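Side-chain contacts in rhamnose ABC transporter, periplasmic rhamnose-binding protein (Kribbella flavida, PDB 4KVF), which probably binds rhamnose or a related sugar outside the cell membrane and delivers it to an ABC transporter for uptake: residues 156-161 and 273-278; 198-203 and 221-226; 207-212 and 240-245. One frame throughout, in Å; residues are numbered along the deposited sequence.

Overall arrangement
All three contacts sit in one lobe of the periplasmic-binding-protein fold, the one built round the parallel sheet 197-204, 164-170, 226-231, 254-257. Interaction 1 joins the end of helix 145-159 to the approach to strand 276-278, and the chain it encloses contains the other two. Interactions 2 and 3 share helix 209-222: its first turn serves interaction 3, its last leads into interaction 2, and their segments alternate along the chain. Centres lie about 16 to 17 Å apart. Interactions 1 and 3 touch where Val273 CG2 meets Ser241 OG at 3.3 Å. They thus join helices, loops and the edge strand 197-204 on the flanks of one lobe of a probable sugar-binding protein.

Interaction 1: residues 156-161 and 273-278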
# COMPACT_ATOMS: atom_id res chain seq x y z
N ALA A 156 -18.31 0.74 2.84
CA ALA A 156 -19.40 -0.22 2.98
C ALA A 156 -20.67 0.45 3.52
O ALA A 156 -21.77 0.19 3.04
CB ALA A 156 -18.99 -1.37 3.88
N LYS A 157 -20.50 1.33 4.50
CA LYS A 157 -21.63 2.01 5.13
C LYS A 157 -22.37 2.92 4.14
O LYS A 157 -23.59 2.92 4.10
CB LYS A 157 -21.17 2.82 6.34
CG LYS A 157 -22.31 3.40 7.18
CD LYS A 157 -21.74 3.99 8.47
CE LYS A 157 -22.80 4.54 9.39
NZ LYS A 157 -22.13 5.11 10.60
N GLU A 158 -21.61 3.67 3.36
CA GLU A 158 -22.19 4.53 2.33
C GLU A 158 -22.98 3.70 1.31
O GLU A 158 -24.14 4.00 1.01
CB GLU A 158 -21.09 5.33 1.62
CG GLU A 158 -20.33 6.30 2.51
CD GLU A 158 -19.07 6.83 1.86
OE1 GLU A 158 -18.56 7.89 2.32
OE2 GLU A 158 -18.57 6.19 0.91
N LEU A 159 -22.34 2.66 0.79
CA LEU A 159 -22.95 1.82 -0.25
C LEU A 159 -24.20 1.10 0.26
O LEU A 159 -25.14 0.84 -0.50
CB LEU A 159 -21.92 0.82 -0.80
CG LEU A 159 -20.76 1.46 -1.58
CD1 LEU A 159 -19.59 0.49 -1.72
CD2 LEU A 159 -21.24 1.93 -2.94
N ALA A 160 -24.23 0.80 1.56
CA ALA A 160 -25.37 0.11 2.17
C ALA A 160 -26.46 1.09 2.59
O ALA A 160 -27.48 0.69 3.14
CB ALA A 160 -24.92 -0.71 3.36
N GLY A 161 -26.22 2.38 2.35
CA GLY A 161 -27.16 3.40 2.76
C GLY A 161 -27.32 3.48 4.27
O GLY A 161 -28.42 3.73 4.77
N VAL A 273 -19.10 -1.29 -9.90
CA VAL A 273 -18.40 -0.78 -8.73
C VAL A 273 -18.42 0.75 -8.74
O VAL A 273 -18.08 1.37 -9.75
CB VAL A 273 -16.95 -1.28 -8.68
CG1 VAL A 273 -16.18 -0.60 -7.56
CG2 VAL A 273 -16.94 -2.80 -8.52
N LYS A 274 -18.83 1.34 -7.63
CA LYS A 274 -18.91 2.79 -7.54
C LYS A 274 -17.70 3.37 -6.84
O LYS A 274 -17.22 4.46 -7.19
CB LYS A 274 -20.21 3.23 -6.84
CG LYS A 274 -21.46 2.83 -7.63
CD LYS A 274 -22.71 3.53 -7.12
CE LYS A 274 -23.56 2.61 -6.26
NZ LYS A 274 -24.82 3.26 -5.82
N LYS A 275 -17.17 2.63 -5.88
CA LYS A 275 -16.07 3.11 -5.07
C LYS A 275 -15.23 1.92 -4.59
O LYS A 275 -15.78 0.87 -4.27
CB LYS A 275 -16.63 3.86 -3.86
CG LYS A 275 -15.81 5.05 -3.39
CD LYS A 275 -16.50 5.76 -2.22
CE LYS A 275 -16.87 7.20 -2.56
NZ LYS A 275 -17.04 8.03 -1.34
N PHE A 276 -13.92 2.10 -4.59
CA PHE A 276 -13.00 1.16 -3.94
C PHE A 276 -11.75 1.93 -3.55
O PHE A 276 -11.61 3.10 -3.88
CB PHE A 276 -12.70 -0.08 -4.82
CG PHE A 276 -11.85 0.21 -6.04
CD1 PHE A 276 -12.42 0.57 -7.25
CD2 PHE A 276 -10.46 0.08 -5.98
CE1 PHE A 276 -11.64 0.82 -8.37
CE2 PHE A 276 -9.67 0.33 -7.09
CZ PHE A 276 -10.27 0.70 -8.30
N ALA A 277 -10.85 1.28 -2.81
CA ALA A 277 -9.65 1.96 -2.33
C ALA A 277 -8.37 1.23 -2.70
O ALA A 277 -8.38 0.05 -3.01
CB ALA A 277 -9.72 2.12 -0.80
N LEU A 278 -7.26 1.96 -2.66
CA LEU A 278 -5.93 1.36 -2.60
C LEU A 278 -5.02 2.52 -2.23
O LEU A 278 -5.25 3.21 -1.24
CB LEU A 278 -5.51 0.71 -3.93
CG LEU A 278 -4.33 -0.28 -3.84
CD1 LEU A 278 -4.75 -1.62 -3.20
CD2 LEU A 278 -3.68 -0.51 -5.20
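Lys274 and Lys275, leading into strand 276-278, lie against Leu159 and Glu158 in the last turn of helix 145-159. This is a surface contact in one of the two alpha/beta lobes of the periplasmic-binding-protein fold. The first of the two lysines makes an apolar contact: Lys274 CE passes Leu159 CD2 at 4.1 Å, the side chains sliding past each other in opposite directions. Leu159 also rests on Ala254 and Thr256 of edge strand 254-257, so it lies between that strand and the lysine's aliphatic chain.

Lys275 makes the polar contact. Its chain bends at chi3 (-118°) and crosses that of Glu158 at about a right angle, bringing NZ within 3.3 Å of Glu158 OE2 in a hydrogen-bonded salt bridge. The ammonium comes to the syn side of OE2 but 30° out of the carboxylate plane. It leans on one oxygen rather than straddling two, since Glu158 OE1 stays 4.0 Å from Lys275 NZ. Glu331 is the stronger partner of the same ammonium, which probably helps to offset the two carboxylates gathered there.

Beyond it, Phe276 turns its CB away from the helix and its ring meets Phe332 of strand 330-332, the antiparallel partner of 276-278. Ala277 then packs on Ser151 and Met155, further back along helix 145-159. The helix itself closes with a Schellman motif, Gly161 taking positive phi (64°); Gly161 N also donates to Glu158 O in the last turn, at 3.0 Å.

Interaction 2: residues 198-203 and 221-226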
# COMPACT_ATOMS: atom_id res chain seq x y z
N LYS A 198 -24.16 -4.97 9.87
CA LYS A 198 -23.86 -6.29 10.43
C LYS A 198 -22.99 -7.10 9.50
O LYS A 198 -23.33 -7.33 8.34
CB LYS A 198 -25.15 -7.06 10.73
CG LYS A 198 -26.11 -6.35 11.68
CD LYS A 198 -25.42 -5.92 12.97
CE LYS A 198 -26.42 -5.39 13.98
N LEU A 199 -21.84 -7.54 10.01
CA LEU A 199 -20.95 -8.43 9.27
C LEU A 199 -21.48 -9.86 9.41
O LEU A 199 -21.43 -10.44 10.49
CB LEU A 199 -19.54 -8.32 9.84
CG LEU A 199 -18.49 -9.26 9.24
CD1 LEU A 199 -18.32 -9.00 7.74
CD2 LEU A 199 -17.16 -9.10 9.98
N VAL A 200 -22.00 -10.43 8.32
CA VAL A 200 -22.68 -11.73 8.42
C VAL A 200 -21.79 -12.92 8.11
O VAL A 200 -22.09 -14.05 8.51
CB VAL A 200 -23.93 -11.81 7.50
CG1 VAL A 200 -24.98 -10.81 7.93
CG2 VAL A 200 -23.53 -11.60 6.03
N LYS A 201 -20.70 -12.69 7.39
CA LYS A 201 -19.87 -13.78 6.93
C LYS A 201 -18.53 -13.27 6.42
O LYS A 201 -18.44 -12.20 5.82
CB LYS A 201 -20.59 -14.56 5.82
CG LYS A 201 -19.85 -15.78 5.27
CD LYS A 201 -19.72 -16.88 6.32
CE LYS A 201 -19.02 -18.09 5.73
NZ LYS A 201 -18.86 -19.19 6.73
N ILE A 202 -17.48 -14.04 6.69
CA ILE A 202 -16.21 -13.85 6.02
C ILE A 202 -15.94 -15.09 5.18
O ILE A 202 -15.91 -16.21 5.71
CB ILE A 202 -15.07 -13.64 7.02
CG1 ILE A 202 -15.35 -12.41 7.90
CG2 ILE A 202 -13.73 -13.53 6.28
CD1 ILE A 202 -14.38 -12.25 9.05
N ALA A 203 -15.79 -14.90 3.87
CA ALA A 203 -15.46 -16.00 2.96
C ALA A 203 -14.03 -15.82 2.46
O ALA A 203 -13.50 -14.70 2.44
CB ALA A 203 -16.44 -16.02 1.78
N GLN A 221 -25.86 -16.08 -2.86
CA GLN A 221 -26.91 -17.09 -2.80
C GLN A 221 -27.29 -17.38 -1.35
O GLN A 221 -28.45 -17.62 -1.04
CB GLN A 221 -26.47 -18.38 -3.51
CG GLN A 221 -26.41 -18.26 -5.03
CD GLN A 221 -25.94 -19.54 -5.70
OE1 GLN A 221 -25.86 -20.60 -5.07
NE2 GLN A 221 -25.62 -19.45 -6.99
N SER A 222 -26.30 -17.32 -0.46
CA SER A 222 -26.52 -17.65 0.94
C SER A 222 -27.16 -16.51 1.73
O SER A 222 -27.91 -16.76 2.67
CB SER A 222 -25.20 -18.06 1.59
OG SER A 222 -24.56 -19.04 0.80
N TYR A 223 -26.87 -15.27 1.35
CA TYR A 223 -27.42 -14.10 2.04
C TYR A 223 -28.23 -13.20 1.10
O TYR A 223 -27.72 -12.21 0.58
CB TYR A 223 -26.29 -13.32 2.75
CG TYR A 223 -25.58 -14.18 3.77
CD1 TYR A 223 -26.06 -14.29 5.07
CD2 TYR A 223 -24.47 -14.94 3.43
CE1 TYR A 223 -25.43 -15.09 6.01
CE2 TYR A 223 -23.83 -15.75 4.36
CZ TYR A 223 -24.33 -15.82 5.65
OH TYR A 223 -23.72 -16.62 6.59
N PRO A 224 -29.51 -13.55 0.88
CA PRO A 224 -30.38 -12.81 -0.05
C PRO A 224 -30.55 -11.33 0.30
O PRO A 224 -30.94 -10.54 -0.57
CB PRO A 224 -31.73 -13.54 0.04
CG PRO A 224 -31.65 -14.36 1.30
CD PRO A 224 -30.20 -14.72 1.46
N ASN A 225 -30.26 -10.96 1.54
CA ASN A 225 -30.44 -9.58 2.00
C ASN A 225 -29.11 -8.82 2.03
O ASN A 225 -29.03 -7.72 2.58
CB ASN A 225 -31.09 -9.55 3.38
CG ASN A 225 -32.49 -10.14 3.38
OD1 ASN A 225 -32.80 -11.05 4.16
ND2 ASN A 225 -33.34 -9.63 2.49
N LEU A 226 -28.09 -9.40 1.42
CA LEU A 226 -26.76 -8.80 1.42
C LEU A 226 -26.73 -7.47 0.66
O LEU A 226 -27.23 -7.38 -0.46
CB LEU A 226 -25.76 -9.78 0.81
CG LEU A 226 -24.29 -9.50 1.05
CD1 LEU A 226 -23.99 -9.48 2.53
CD2 LEU A 226 -23.46 -10.56 0.34
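Tyr223, the first residue beyond the helical turns of 209-222, lays its ring along Val200 and Lys201 of strand 197-204. From CB, which points toward the strand, CG swings anti to the carbonyl carbon (chi1 -60°), and the ring then runs past Val200 with the two side chains heading in opposite directions. CG and CD1 come first under Val200 CG2, the methyl lying 3.8 Å from Tyr223 CD1. It stands over the face, 3.9 Å from the ring centroid and 15° off the normal, shifted toward the rim: a CH-pi contact. CE1 next meets the branch point, Val200 CB, at 3.9 Å.

The place is the return half of a beta-alpha-beta crossover. Strand 197-204 runs into helix 209-222, and a type I turn from Tyr223 to Leu226, closed by Leu226 N to Tyr223 O at 3.0 Å, feeds strand 226-231. That strand is parallel to the first, with 164-170 between them. The turn also brings Leu226 CD1 to 4.1 Å from Val200 CG2, so this one methyl touches both the ring and the leucine, whose side chain goes on to Ala167 and Leu220.

On the other branch of the ring, Tyr223 CE2 lies 3.7 Å from Lys201 CB, an oblique approach, with the two side chains crossing at about a right angle. Lys201 then bends at chi2 (66°), carrying its amine away from the tyrosine. At the tip, Tyr223 OH lies 3.6 Å from Val200 O and 3.8 Å from Lys201 CB.

Interaction 3: residues 207-212 and 240-245; sequences DDDQKS and ASRYVS
Asp209, in the first turn of helix 209-222, and Arg242, near the end of helix 234-245, stand with their CA atoms 9.9 Å apart, and their side chains bridge the gap at the surface. The arginine does most of the reaching. Its CB points toward the other helix, the chain runs out extended through chi2 and then bends at chi3 (70°), turning the guanidinium to the aspartate. Asp209, with CG anti to the backbone N (chi1 -164°), swings its carboxylate across at about a right angle.

One oxygen takes both donors. Arg242 NH2 gives Asp209 OD1 the main bond of the salt bridge at 3.0 Å, entering on the syn side close to the carboxylate plane. Arg242 NH1 adds a weak bond to the same Asp209 OD1 at 3.3 Å. OD1 sits at the guanidinium edge, near its plane, yet the two flat groups are turned 63° against each other, so this is a forked grip on a single oxygen and not the coplanar, two-oxygen (bidentate) pairing.

The two helices follow one another in the alpha/beta lobe, with strand 226-231 between them in sequence. They also meet directly, Asp209 resting on Ala239 and Arg242 on Phe213; Arg242 further touches Tyr267 of helix 261-269. With an alanine in place of Arg242, the Asp209 carboxylate would probably lose its cationic mate and be left freer to turn, while Phe213 and Tyr267 would lose a covering side chain.

Just before Asp209, Asp208 is the N-cap. Its OD2 accepts from Lys211 N at 3.1 Å, from above the carboxylate plane. Its carbonyl oxygen takes two donors of one residue, Ser212 N and Ser212 OG, each 2.8 Å from Asp208 O.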
# COMPACT_ATOMS: atom_id res chain seq x y z
N ASP A 207 -6.89 -15.46 -2.81
CA ASP A 207 -6.21 -14.71 -3.88
C ASP A 207 -6.19 -15.47 -5.20
O ASP A 207 -5.29 -15.28 -6.02
CB ASP A 207 -4.79 -14.32 -3.46
CG ASP A 207 -4.76 -13.06 -2.64
OD1 ASP A 207 -5.78 -12.34 -2.63
OD2 ASP A 207 -3.71 -12.78 -2.02
N ASP A 208 -7.18 -16.33 -5.39
CA ASP A 208 -7.35 -17.09 -6.62
C ASP A 208 -8.59 -16.59 -7.37
O ASP A 208 -9.68 -16.52 -6.79
CB ASP A 208 -7.50 -18.57 -6.29
CG ASP A 208 -7.76 -19.41 -7.53
OD1 ASP A 208 -6.98 -19.31 -8.50
OD2 ASP A 208 -8.76 -20.17 -7.53
N ASP A 209 -8.41 -16.24 -8.64
CA ASP A 209 -9.46 -15.64 -9.47
C ASP A 209 -10.74 -16.48 -9.48
O ASP A 209 -11.82 -15.98 -9.14
CB ASP A 209 -8.93 -15.45 -10.91
CG ASP A 209 -9.79 -14.51 -11.75
OD1 ASP A 209 -10.41 -13.58 -11.20
OD2 ASP A 209 -9.83 -14.71 -12.99
N GLN A 210 -10.61 -17.75 -9.83
CA GLN A 210 -11.75 -18.66 -9.93
C GLN A 210 -12.44 -18.95 -8.59
O GLN A 210 -13.67 -19.01 -8.51
CB GLN A 210 -11.32 -19.96 -10.60
CG GLN A 210 -11.72 -20.05 -12.06
CD GLN A 210 -13.19 -20.39 -12.24
OE1 GLN A 210 -14.05 -19.51 -12.17
NE2 GLN A 210 -13.48 -21.67 -12.46
N LYS A 211 -11.65 -19.15 -7.54
CA LYS A 211 -12.23 -19.42 -6.24
C LYS A 211 -12.93 -18.18 -5.71
O LYS A 211 -14.01 -18.26 -5.13
CB LYS A 211 -11.19 -19.91 -5.23
CG LYS A 211 -11.81 -20.71 -4.09
CD LYS A 211 -10.94 -20.74 -2.84
CE LYS A 211 -11.65 -21.51 -1.72
NZ LYS A 211 -10.93 -21.44 -0.42
N SER A 212 -12.31 -17.02 -5.93
CA SER A 212 -12.90 -15.76 -5.47
C SER A 212 -14.24 -15.54 -6.17
O SER A 212 -15.22 -15.10 -5.56
CB SER A 212 -11.94 -14.60 -5.72
OG SER A 212 -10.78 -14.73 -4.91
N ALA A 240 -15.20 -10.80 -7.71
CA ALA A 240 -16.56 -10.52 -7.25
C ALA A 240 -17.29 -9.60 -8.22
O ALA A 240 -18.45 -9.81 -8.54
CB ALA A 240 -16.56 -9.93 -5.85
N SER A 241 -16.58 -8.57 -8.69
CA SER A 241 -17.15 -7.63 -9.64
C SER A 241 -17.51 -8.33 -10.94
O SER A 241 -18.57 -8.07 -11.53
CB SER A 241 -16.16 -6.50 -9.93
OG SER A 241 -15.79 -5.86 -8.73
N ARG A 242 -16.63 -9.21 -11.38
CA ARG A 242 -16.88 -9.94 -12.62
C ARG A 242 -18.12 -10.82 -12.47
O ARG A 242 -18.91 -10.94 -13.41
CB ARG A 242 -15.67 -10.78 -13.04
CG ARG A 242 -15.82 -11.39 -14.43
CD ARG A 242 -14.54 -12.08 -14.88
NE ARG A 242 -14.28 -13.31 -14.13
CZ ARG A 242 -13.37 -13.42 -13.18
NH1 ARG A 242 -13.21 -14.58 -12.55
NH2 ARG A 242 -12.61 -12.38 -12.85
N TYR A 243 -18.29 -11.43 -11.31
CA TYR A 243 -19.50 -12.22 -11.08
C TYR A 243 -20.73 -11.32 -11.06
O TYR A 243 -21.70 -11.58 -11.76
CB TYR A 243 -19.46 -13.02 -9.78
CG TYR A 243 -20.82 -13.62 -9.51
CD1 TYR A 243 -21.30 -14.65 -10.28
CD2 TYR A 243 -21.64 -13.12 -8.50
CE1 TYR A 243 -22.55 -15.19 -10.06
CE2 TYR A 243 -22.90 -13.66 -8.27
CZ TYR A 243 -23.35 -14.70 -9.05
OH TYR A 243 -24.60 -15.25 -8.83
N VAL A 244 -20.70 -10.29 -10.23
CA VAL A 244 -21.86 -9.40 -10.10
C VAL A 244 -22.24 -8.73 -11.43
O VAL A 244 -23.42 -8.63 -11.76
CB VAL A 244 -21.64 -8.37 -8.97
CG1 VAL A 244 -22.72 -7.31 -8.99
CG2 VAL A 244 -21.63 -9.09 -7.62
N SER A 245 -21.23 -8.34 -12.21
CA SER A 245 -21.46 -7.69 -13.50
C SER A 245 -22.27 -8.54 -14.46
O SER A 245 -23.07 -8.03 -15.25
CB SER A 245 -20.12 -7.31 -14.14
OG SER A 245 -20.31 -6.56 -15.32